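Local coordinates for protein peptide synthetase, module 7 (Actinoplanes teichomyceticus, PDB 4TX3) that forms part of a nonribosomal peptide synthetase and has a condensation-type domain, so it probably acts in the modular assembly of a peptide natural product, at residues L420-D425 with D430-L435; D216-L221 with R225-I230; L56-R61 with G163-G168; A65-L70 with F155-A160. All coordinates share one frame; numbering follows the deposited sequence.

Contact 1: L420-D425 with D430-L435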
# COMPACT_ATOMS: atom_id res chain seq x y z
N LEU B 420 -4.53 -22.48 -13.12
CA LEU B 420 -5.50 -22.38 -14.20
C LEU B 420 -6.87 -22.75 -13.64
O LEU B 420 -7.08 -23.87 -13.20
CB LEU B 420 -5.13 -23.31 -15.37
CG LEU B 420 -6.21 -23.46 -16.45
CD1 LEU B 420 -6.56 -22.10 -17.09
CD2 LEU B 420 -5.79 -24.44 -17.51
N HIS B 421 -7.81 -21.81 -13.64
CA HIS B 421 -9.17 -22.13 -13.24
C HIS B 421 -9.97 -22.47 -14.49
O HIS B 421 -9.81 -21.83 -15.52
CB HIS B 421 -9.80 -20.97 -12.48
CG HIS B 421 -9.05 -20.59 -11.24
ND1 HIS B 421 -9.63 -20.57 -9.99
CD2 HIS B 421 -7.77 -20.20 -11.05
CE1 HIS B 421 -8.74 -20.19 -9.09
NE2 HIS B 421 -7.60 -19.96 -9.71
N TYR B 422 -10.83 -23.48 -14.41
CA TYR B 422 -11.60 -23.87 -15.58
C TYR B 422 -13.03 -24.21 -15.23
O TYR B 422 -13.35 -24.57 -14.10
CB TYR B 422 -10.96 -25.07 -16.28
CG TYR B 422 -10.90 -26.29 -15.39
CD1 TYR B 422 -9.84 -26.46 -14.50
CD2 TYR B 422 -11.89 -27.26 -15.43
CE1 TYR B 422 -9.78 -27.57 -13.67
CE2 TYR B 422 -11.84 -28.37 -14.60
CZ TYR B 422 -10.77 -28.52 -13.73
OH TYR B 422 -10.71 -29.62 -12.91
N ALA B 423 -13.88 -24.11 -16.24
CA ALA B 423 -15.29 -24.39 -16.08
C ALA B 423 -15.48 -25.90 -16.08
O ALA B 423 -15.34 -26.55 -17.12
CB ALA B 423 -16.10 -23.73 -17.19
N ALA B 424 -15.80 -26.46 -14.92
CA ALA B 424 -15.86 -27.93 -14.80
C ALA B 424 -16.96 -28.54 -15.67
O ALA B 424 -16.90 -29.71 -16.02
CB ALA B 424 -16.04 -28.33 -13.34
N ASP B 425 -17.95 -27.72 -16.04
CA ASP B 425 -19.00 -28.13 -16.96
C ASP B 425 -18.45 -28.56 -18.31
O ASP B 425 -19.03 -29.41 -18.99
CB ASP B 425 -19.99 -26.98 -17.18
CG ASP B 425 -21.08 -26.93 -16.13
OD1 ASP B 425 -20.98 -27.66 -15.13
OD2 ASP B 425 -22.03 -26.15 -16.32
N ASP B 430 -7.88 -33.38 -16.24
CA ASP B 430 -6.73 -33.78 -17.06
C ASP B 430 -6.59 -32.92 -18.32
O ASP B 430 -5.48 -32.59 -18.74
CB ASP B 430 -6.78 -35.27 -17.43
CG ASP B 430 -8.06 -35.67 -18.18
OD1 ASP B 430 -8.57 -34.89 -19.02
OD2 ASP B 430 -8.54 -36.81 -17.95
N THR B 431 -7.72 -32.56 -18.92
CA THR B 431 -7.71 -31.61 -20.02
C THR B 431 -7.06 -30.30 -19.59
O THR B 431 -6.24 -29.75 -20.32
CB THR B 431 -9.13 -31.33 -20.53
OG1 THR B 431 -9.79 -32.58 -20.80
CG2 THR B 431 -9.10 -30.51 -21.81
N ALA B 432 -7.40 -29.82 -18.40
CA ALA B 432 -6.89 -28.53 -17.93
C ALA B 432 -5.43 -28.64 -17.53
O ALA B 432 -4.67 -27.68 -17.65
CB ALA B 432 -7.70 -28.03 -16.78
N ALA B 433 -5.05 -29.83 -17.06
CA ALA B 433 -3.68 -30.08 -16.65
C ALA B 433 -2.72 -30.09 -17.85
O ALA B 433 -1.59 -29.59 -17.76
CB ALA B 433 -3.61 -31.40 -15.89
N SER B 434 -3.18 -30.64 -18.97
CA SER B 434 -2.45 -30.59 -20.22
C SER B 434 -2.24 -29.16 -20.70
O SER B 434 -1.13 -28.76 -21.08
CB SER B 434 -3.19 -31.38 -21.30
OG SER B 434 -3.39 -32.71 -20.90
N LEU B 435 -3.32 -28.39 -20.68
CA LEU B 435 -3.25 -26.98 -21.03
C LEU B 435 -2.24 -26.25 -20.18
O LEU B 435 -1.41 -25.51 -20.70
CB LEU B 435 -4.62 -26.32 -20.87
CG LEU B 435 -5.37 -26.09 -22.17
CD1 LEU B 435 -6.76 -25.59 -21.86
CD2 LEU B 435 -4.61 -25.11 -23.08
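Tyr422 and Ala432 meet because the first torsion of the tyrosine (chi1 61°) sets CG between the backbone N and the carbonyl carbon and swings the ring across to the helix, while Leu420, with CG anti to its N (chi1 170°), sends its CD2 methyl the same way. Ala432 CB lies over one face of the ring, 3.9 Å from its centroid and somewhat off the normal, a CH-pi contact. The methyl is offset toward the rim, so its shortest approach is to Tyr422 CD1, at 3.5 Å. Alanine suits this place, since a small methyl lets the flat ring come close to the helix. Leu420 CD2 is 4.1 Å from Ala432 CB and 4.0 Å from Leu435 CB, and the two leucines approach at an oblique angle.

In the condensation-type fold, strand 413-423 is followed by a short connection and helix 429-448, which packs back on it, their short axes 9.3 Å apart and running roughly antiparallel at 143°. Leu399 of strand 399-407 touches Leu420, Tyr422 and Leu435, which carries the apolar layer into the next strand. Within the helix, Asp430 O is gripped twice, by Ser434 N and by Ser434 OG, the hydroxyl at 3.0 Å, and the two donors come from opposite faces of the carbonyl plane. A bound sulfate, probably from the crystallisation liquor, lies about 4 Å from the Tyr422 side chain.

Contact 2: D216-L221 with R225-I230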
# COMPACT_ATOMS: atom_id res chain seq x y z
N ASP B 216 -15.71 -14.29 -33.73
CA ASP B 216 -16.63 -15.41 -33.51
C ASP B 216 -17.31 -15.29 -32.15
O ASP B 216 -16.87 -14.51 -31.31
CB ASP B 216 -15.87 -16.73 -33.60
CG ASP B 216 -15.07 -16.84 -34.87
OD1 ASP B 216 -15.63 -16.59 -35.96
OD2 ASP B 216 -13.86 -17.16 -34.78
N GLN B 217 -18.37 -16.06 -31.93
CA GLN B 217 -19.11 -15.92 -30.68
C GLN B 217 -18.35 -16.63 -29.57
O GLN B 217 -18.50 -16.32 -28.38
CB GLN B 217 -20.53 -16.47 -30.78
CG GLN B 217 -20.61 -18.00 -30.89
CD GLN B 217 -22.04 -18.55 -30.92
OE1 GLN B 217 -23.01 -17.82 -31.21
NE2 GLN B 217 -22.18 -19.84 -30.62
N GLU B 218 -17.51 -17.59 -29.97
CA GLU B 218 -16.83 -18.49 -29.06
C GLU B 218 -15.39 -18.70 -29.49
O GLU B 218 -15.06 -18.50 -30.65
CB GLU B 218 -17.52 -19.84 -29.03
CG GLU B 218 -18.24 -20.16 -27.76
CD GLU B 218 -18.69 -21.62 -27.69
OE1 GLU B 218 -17.98 -22.50 -28.24
OE2 GLU B 218 -19.75 -21.89 -27.08
N THR B 219 -14.55 -19.12 -28.54
CA THR B 219 -13.20 -19.57 -28.84
C THR B 219 -13.25 -21.09 -28.94
O THR B 219 -13.91 -21.73 -28.13
CB THR B 219 -12.19 -19.13 -27.74
OG1 THR B 219 -12.28 -17.71 -27.54
CG2 THR B 219 -10.75 -19.50 -28.11
N VAL B 220 -12.59 -21.68 -29.94
CA VAL B 220 -12.52 -23.14 -30.04
C VAL B 220 -11.57 -23.70 -29.01
O VAL B 220 -10.38 -23.38 -29.01
CB VAL B 220 -12.06 -23.62 -31.44
CG1 VAL B 220 -11.80 -25.12 -31.41
CG2 VAL B 220 -13.09 -23.29 -32.47
N LEU B 221 -12.05 -24.56 -28.12
CA LEU B 221 -11.21 -25.07 -27.03
C LEU B 221 -11.41 -26.58 -26.87
O LEU B 221 -12.38 -27.13 -27.39
CB LEU B 221 -11.53 -24.33 -25.73
CG LEU B 221 -11.35 -22.80 -25.73
CD1 LEU B 221 -12.19 -22.16 -24.64
CD2 LEU B 221 -9.88 -22.39 -25.57
N ARG B 225 -17.28 -31.73 -22.79
CA ARG B 225 -18.74 -31.77 -22.89
C ARG B 225 -19.26 -30.54 -23.61
O ARG B 225 -18.63 -29.48 -23.58
CB ARG B 225 -19.42 -31.83 -21.52
CG ARG B 225 -19.16 -33.04 -20.73
CD ARG B 225 -19.17 -32.72 -19.25
NE ARG B 225 -18.10 -33.48 -18.64
CZ ARG B 225 -17.02 -32.95 -18.09
NH1 ARG B 225 -16.87 -31.64 -18.01
NH2 ARG B 225 -16.10 -33.75 -17.60
N ALA B 226 -20.44 -30.66 -24.20
CA ALA B 226 -21.05 -29.53 -24.88
C ALA B 226 -21.46 -28.47 -23.86
O ALA B 226 -21.73 -28.79 -22.70
CB ALA B 226 -22.24 -29.97 -25.71
N ARG B 227 -21.49 -27.21 -24.30
CA ARG B 227 -21.92 -26.11 -23.46
C ARG B 227 -23.41 -26.24 -23.19
O ARG B 227 -24.19 -26.26 -24.14
CB ARG B 227 -21.60 -24.77 -24.12
CG ARG B 227 -21.73 -23.56 -23.21
CD ARG B 227 -21.55 -22.25 -23.99
NE ARG B 227 -20.26 -22.21 -24.66
CZ ARG B 227 -19.13 -21.87 -24.05
NH1 ARG B 227 -19.13 -21.55 -22.75
NH2 ARG B 227 -17.99 -21.87 -24.74
N PRO B 228 -23.80 -26.37 -21.91
CA PRO B 228 -25.20 -26.41 -21.50
C PRO B 228 -25.87 -25.05 -21.65
O PRO B 228 -25.17 -24.04 -21.65
CB PRO B 228 -25.12 -26.80 -20.02
CG PRO B 228 -23.81 -26.34 -19.59
CD PRO B 228 -22.90 -26.56 -20.76
N ALA B 229 -27.19 -25.03 -21.77
CA ALA B 229 -27.92 -23.77 -21.87
C ALA B 229 -27.73 -22.91 -20.62
O ALA B 229 -27.48 -21.71 -20.71
CB ALA B 229 -29.39 -24.02 -22.12
N ILE B 230 -27.84 -23.54 -19.46
CA ILE B 230 -27.67 -22.85 -18.19
C ILE B 230 -26.41 -23.31 -17.46
O ILE B 230 -26.26 -24.49 -17.16
CB ILE B 230 -28.85 -23.08 -17.26
CG1 ILE B 230 -30.15 -22.65 -17.95
CG2 ILE B 230 -28.64 -22.34 -15.96
CD1 ILE B 230 -31.36 -22.97 -17.12
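Glu218 and Arg227 reach across a surface loop from opposite directions and meet in a salt bridge. Arg227 NE donates to Glu218 OE2 at 2.5 Å with an N-H...O angle of 143°; so short a value is best read as close contact, its exact length being doubtful. The same oxygen lies 2.9 Å from Arg227 NH2, so OE2 sits near the edge of the guanidinium that carries both nitrogens. The two flat groups are nevertheless steeply turned, their planes 67° apart. Arginine suits the site because its long chain, bent at chi3 (-58°), can turn this edge toward the acid, and glutamate because its chain runs extended beyond CG to span backbones whose closest CA atoms, those of Glu218 and Arg227, are 10.7 Å apart.

Both segments belong to the irregular connection between helix 200-211 and strand 235-242 of the condensation-type domain, where side chains rather than backbone pairing join the two arms of the loop.

Further ionic and polar bonds tie the pair to other loops. Arg227 NH2 also forms a salt bridge with Asp398, NH1 donates to Ser356 O, and Glu218 OE2 has a second cationic partner in Arg357. Replacing Glu218 by an alanine removes the carboxylate, and would probably leave Arg227 NE without its acceptor and Arg357 without this counter-charge, although NH2 and NH1 would keep Asp398 and Ser356.

Contact 3: L56-R61 with G163-G168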
# COMPACT_ATOMS: atom_id res chain seq x y z
N LEU B 56 -16.96 -6.88 17.53
CA LEU B 56 -16.86 -7.32 16.16
C LEU B 56 -18.19 -7.03 15.44
O LEU B 56 -18.20 -6.51 14.33
CB LEU B 56 -16.51 -8.81 16.12
CG LEU B 56 -16.28 -9.44 14.75
CD1 LEU B 56 -15.28 -8.61 13.97
CD2 LEU B 56 -15.80 -10.89 14.91
N GLU B 57 -19.29 -7.33 16.10
CA GLU B 57 -20.61 -7.12 15.53
C GLU B 57 -20.86 -5.64 15.22
O GLU B 57 -21.44 -5.29 14.18
CB GLU B 57 -21.69 -7.67 16.47
CG GLU B 57 -23.10 -7.59 15.92
CD GLU B 57 -24.16 -7.98 16.95
OE1 GLU B 57 -24.48 -7.14 17.82
OE2 GLU B 57 -24.68 -9.12 16.87
N ALA B 58 -20.43 -4.77 16.13
CA ALA B 58 -20.62 -3.33 15.92
C ALA B 58 -19.71 -2.85 14.79
O ALA B 58 -20.05 -1.94 14.05
CB ALA B 58 -20.33 -2.56 17.21
N ALA B 59 -18.55 -3.49 14.68
CA ALA B 59 -17.55 -3.10 13.71
C ALA B 59 -18.02 -3.41 12.29
O ALA B 59 -17.94 -2.55 11.41
CB ALA B 59 -16.24 -3.79 14.01
N LEU B 60 -18.51 -4.63 12.08
CA LEU B 60 -19.08 -5.05 10.80
C LEU B 60 -20.16 -4.05 10.34
O LEU B 60 -20.17 -3.60 9.20
CB LEU B 60 -19.67 -6.45 10.92
CG LEU B 60 -18.61 -7.54 11.04
CD1 LEU B 60 -19.19 -8.86 11.60
CD2 LEU B 60 -17.96 -7.76 9.68
N ARG B 61 -21.04 -3.71 11.27
CA ARG B 61 -22.03 -2.66 11.08
C ARG B 61 -21.40 -1.31 10.69
O ARG B 61 -21.93 -0.60 9.83
CB ARG B 61 -22.85 -2.52 12.37
CG ARG B 61 -24.23 -1.98 12.21
CD ARG B 61 -24.93 -1.94 13.57
NE ARG B 61 -25.23 -3.28 14.09
CZ ARG B 61 -24.92 -3.69 15.31
NH1 ARG B 61 -24.29 -2.89 16.17
NH2 ARG B 61 -25.24 -4.93 15.69
N GLY B 163 -10.99 -2.05 16.51
CA GLY B 163 -10.12 -1.36 17.45
C GLY B 163 -10.90 -0.43 18.35
O GLY B 163 -10.83 -0.55 19.58
N ALA B 164 -11.65 0.49 17.75
CA ALA B 164 -12.42 1.49 18.50
C ALA B 164 -13.54 0.87 19.34
O ALA B 164 -13.66 1.17 20.53
CB ALA B 164 -13.00 2.54 17.55
N ARG B 165 -14.37 0.05 18.70
CA ARG B 165 -15.51 -0.58 19.38
C ARG B 165 -15.05 -1.47 20.53
O ARG B 165 -15.69 -1.52 21.59
CB ARG B 165 -16.34 -1.39 18.38
CG ARG B 165 -17.13 -0.55 17.41
CD ARG B 165 -18.17 0.31 18.11
NE ARG B 165 -19.04 0.96 17.14
CZ ARG B 165 -19.96 1.87 17.42
NH1 ARG B 165 -20.17 2.27 18.67
NH2 ARG B 165 -20.68 2.39 16.44
N ARG B 166 -13.94 -2.17 20.34
CA ARG B 166 -13.37 -2.99 21.40
C ARG B 166 -12.94 -2.13 22.59
O ARG B 166 -12.98 -2.57 23.73
CB ARG B 166 -12.19 -3.81 20.89
CG ARG B 166 -11.61 -4.73 21.92
CD ARG B 166 -10.41 -5.49 21.39
NE ARG B 166 -9.88 -6.37 22.43
CZ ARG B 166 -9.01 -5.98 23.35
NH1 ARG B 166 -8.55 -4.74 23.35
NH2 ARG B 166 -8.59 -6.84 24.27
N ALA B 167 -12.55 -0.89 22.32
CA ALA B 167 -12.14 0.04 23.36
C ALA B 167 -13.25 0.99 23.81
O ALA B 167 -12.96 2.03 24.40
CB ALA B 167 -10.93 0.85 22.89
N GLY B 168 -14.50 0.67 23.53
CA GLY B 168 -15.61 1.42 24.07
C GLY B 168 -16.01 2.73 23.40
O GLY B 168 -16.77 3.50 23.98
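Ala58 and Arg165 carry the apolar part of this helix-to-helix contact. The methyl of Ala58 rests alongside the aliphatic stem of the arginine, with Ala58 CB 3.7 Å from Arg165 CD and 3.8 Å from Arg165 CG. The chain of Arg165 turns at its second torsion (chi2 -64°) and then runs straight, which lays the methylenes across the neighbouring helix instead of pointing them outward. Small residues fit here: the CA atoms of Ala59 and Arg165 are 6.5 Å apart, and the small alanine side chains suit so close an approach.

The charged interactions lie around this patch. Beyond the methyl, Arg165 NE forms a salt bridge with Asp62, one turn after Ala58 on the same helix, so the arginine spans the gap with its stem and closes it with its head. On another side of helix 53-66, Arg61 NH2 and Glu57 OE1 form a weak, 3.2 Å hydrogen-bonded salt bridge, four residues apart as suits a helix. Glu57 OE2 also accepts from Leu93 N, and Arg61 NH2 donates to Val91 O.

Backbone bonds finish the second helix in a Schellman motif. Gly168, at positive phi, is its C-prime residue: Gly168 N reaches Arg165 O and Arg169 N reaches Ala164 O.

In the fold, this is the outer end of the pairing of helices 53-66 and 148-166. Farther in, Ala59 packs on Leu158 and Ala161, while Leu60 touches Phe154 and Leu158 of helix 148-166 and Trp123 and Cys125 of strand 123-129.

Contact 4: A65-L70 with F155-A160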
# COMPACT_ATOMS: atom_id res chain seq x y z
N ALA B 65 -21.61 1.23 7.50
CA ALA B 65 -21.96 2.63 7.73
C ALA B 65 -21.06 3.50 6.87
O ALA B 65 -21.52 4.44 6.24
CB ALA B 65 -21.83 3.00 9.21
N ARG B 66 -19.78 3.14 6.82
CA ARG B 66 -18.78 3.88 6.05
C ARG B 66 -19.03 3.77 4.54
O ARG B 66 -18.88 4.77 3.82
CB ARG B 66 -17.39 3.37 6.42
CG ARG B 66 -16.20 4.00 5.71
CD ARG B 66 -14.91 3.54 6.38
NE ARG B 66 -13.72 3.79 5.57
CZ ARG B 66 -13.08 4.95 5.52
NH1 ARG B 66 -13.51 5.99 6.23
NH2 ARG B 66 -12.01 5.08 4.75
N HIS B 67 -19.41 2.58 4.07
CA HIS B 67 -19.59 2.30 2.64
C HIS B 67 -21.05 2.05 2.25
O HIS B 67 -21.58 0.96 2.50
CB HIS B 67 -18.77 1.07 2.23
CG HIS B 67 -17.30 1.20 2.48
ND1 HIS B 67 -16.44 1.78 1.58
CD2 HIS B 67 -16.53 0.81 3.53
CE1 HIS B 67 -15.21 1.75 2.06
NE2 HIS B 67 -15.24 1.16 3.24
N GLU B 68 -21.68 3.02 1.61
CA GLU B 68 -23.09 2.90 1.23
C GLU B 68 -23.44 1.65 0.42
O GLU B 68 -24.51 1.07 0.60
CB GLU B 68 -23.53 4.12 0.43
CG GLU B 68 -23.70 5.36 1.26
CD GLU B 68 -23.91 6.59 0.42
OE1 GLU B 68 -23.98 6.48 -0.83
OE2 GLU B 68 -24.00 7.69 1.02
N ILE B 69 -22.54 1.24 -0.47
CA ILE B 69 -22.85 0.10 -1.32
C ILE B 69 -23.12 -1.19 -0.53
O ILE B 69 -23.89 -2.03 -1.00
CB ILE B 69 -21.74 -0.15 -2.37
CG1 ILE B 69 -22.29 -1.06 -3.48
CG2 ILE B 69 -20.42 -0.66 -1.71
CD1 ILE B 69 -21.39 -1.22 -4.64
N LEU B 70 -22.52 -1.33 0.66
CA LEU B 70 -22.79 -2.47 1.54
C LEU B 70 -24.16 -2.42 2.26
O LEU B 70 -24.57 -3.40 2.91
CB LEU B 70 -21.70 -2.59 2.59
CG LEU B 70 -20.28 -2.90 2.14
CD1 LEU B 70 -19.40 -3.08 3.36
CD2 LEU B 70 -20.28 -4.14 1.26
N PHE B 155 -11.47 -5.41 5.10
CA PHE B 155 -10.80 -5.82 6.33
C PHE B 155 -9.91 -4.73 6.91
O PHE B 155 -9.68 -4.71 8.11
CB PHE B 155 -10.04 -7.13 6.10
CG PHE B 155 -10.96 -8.30 5.90
CD1 PHE B 155 -11.66 -8.83 6.97
CD2 PHE B 155 -11.19 -8.83 4.64
CE1 PHE B 155 -12.55 -9.87 6.79
CE2 PHE B 155 -12.08 -9.88 4.45
CZ PHE B 155 -12.76 -10.39 5.51
N ARG B 156 -9.43 -3.79 6.09
CA ARG B 156 -8.71 -2.66 6.66
C ARG B 156 -9.70 -1.83 7.45
O ARG B 156 -9.38 -1.31 8.52
CB ARG B 156 -7.99 -1.81 5.60
CG ARG B 156 -6.52 -2.24 5.36
CD ARG B 156 -6.00 -1.81 3.98
NE ARG B 156 -6.60 -0.54 3.57
CZ ARG B 156 -6.71 -0.14 2.31
NH1 ARG B 156 -6.26 -0.91 1.32
NH2 ARG B 156 -7.27 1.03 2.03
N ASP B 157 -10.93 -1.73 6.96
CA ASP B 157 -11.92 -0.90 7.64
C ASP B 157 -12.56 -1.63 8.83
O ASP B 157 -12.92 -1.00 9.82
CB ASP B 157 -12.96 -0.40 6.65
CG ASP B 157 -12.42 0.70 5.73
OD1 ASP B 157 -11.36 1.29 6.07
OD2 ASP B 157 -13.05 0.98 4.68
N LEU B 158 -12.68 -2.95 8.73
CA LEU B 158 -13.09 -3.79 9.86
C LEU B 158 -12.14 -3.66 11.08
O LEU B 158 -12.58 -3.40 12.20
CB LEU B 158 -13.17 -5.25 9.42
CG LEU B 158 -13.82 -6.18 10.44
CD1 LEU B 158 -15.22 -5.70 10.75
CD2 LEU B 158 -13.84 -7.60 9.96
N ALA B 159 -10.85 -3.83 10.82
CA ALA B 159 -9.81 -3.69 11.84
C ALA B 159 -9.87 -2.33 12.55
O ALA B 159 -9.79 -2.26 13.78
CB ALA B 159 -8.44 -3.89 11.22
N ALA B 160 -10.00 -1.26 11.77
CA ALA B 160 -10.08 0.09 12.33
C ALA B 160 -11.30 0.24 13.25
O ALA B 160 -11.19 0.80 14.35
CB ALA B 160 -10.14 1.13 11.22
O HOH W 1 -11.41 2.73 3.51
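Asp157 is held by His67 and Arg66 in a His-carboxylate hydrogen bond joined to a salt bridge, at the place where helix 53-66 of the condensation-type domain ends beside helix 148-166. The carboxylate is buried, and OD2 does most of the accepting. His67 NE2 donates to Asp157 OD2 at 2.6 Å, almost straight at 170°, and the acceptor lies in the ring plane; ring and carboxylate are nearly coplanar. Arg66 NE donates to the same OD2 at 3.0 Å but arrives from above the carboxylate plane, with the guanidinium turned 83° from it. The two donors can therefore share one oxygen without colliding. A third donor is water 1, which gives a proton to Asp157 OD2 at 2.7 Å.

The other oxygen, OD1, forms a salt bridge with Arg173, so each oxygen has an arginine partner. Arg66 reaches the site through a chain extended from CG to NE, with CG anti to N (chi1 179°), and its NH1 makes a weak bond to Ala174 O. Aspartate suits the place because its short carboxylate offers OD2 to His67 and Arg66 and OD1 to Arg173; an alanine here would probably leave His67 NE2 and Arg66 NE without this acceptor and Arg173 without this counter-charge. Arg66 CG lies 3.7 Å above one face of the imidazole, toward its rim, and Arg66 NH2 donates to water 1 at 2.7 Å.

Overall arrangement
Contacts 3 and 4 hold the same two helices, 53-66 and 148-166, their centres 11 Å apart, and contact 4 is nested in the chain loop that contact 3 closes. Contact 4 is the more buried and relies on a shared carboxylate; contact 3, farther from the chain's centre, joins alanine to an arginine stem. Contacts 1 and 2 lie elsewhere, with contacts 1 and 4 on opposite sides of the centre and about 17 Å apart at their nearest atoms. Contact 1 is a buried apolar layer of strand and helix, whereas contact 2 is a surface salt bridge in loops. They touch where Arg225 approaches the backbone of Asp425.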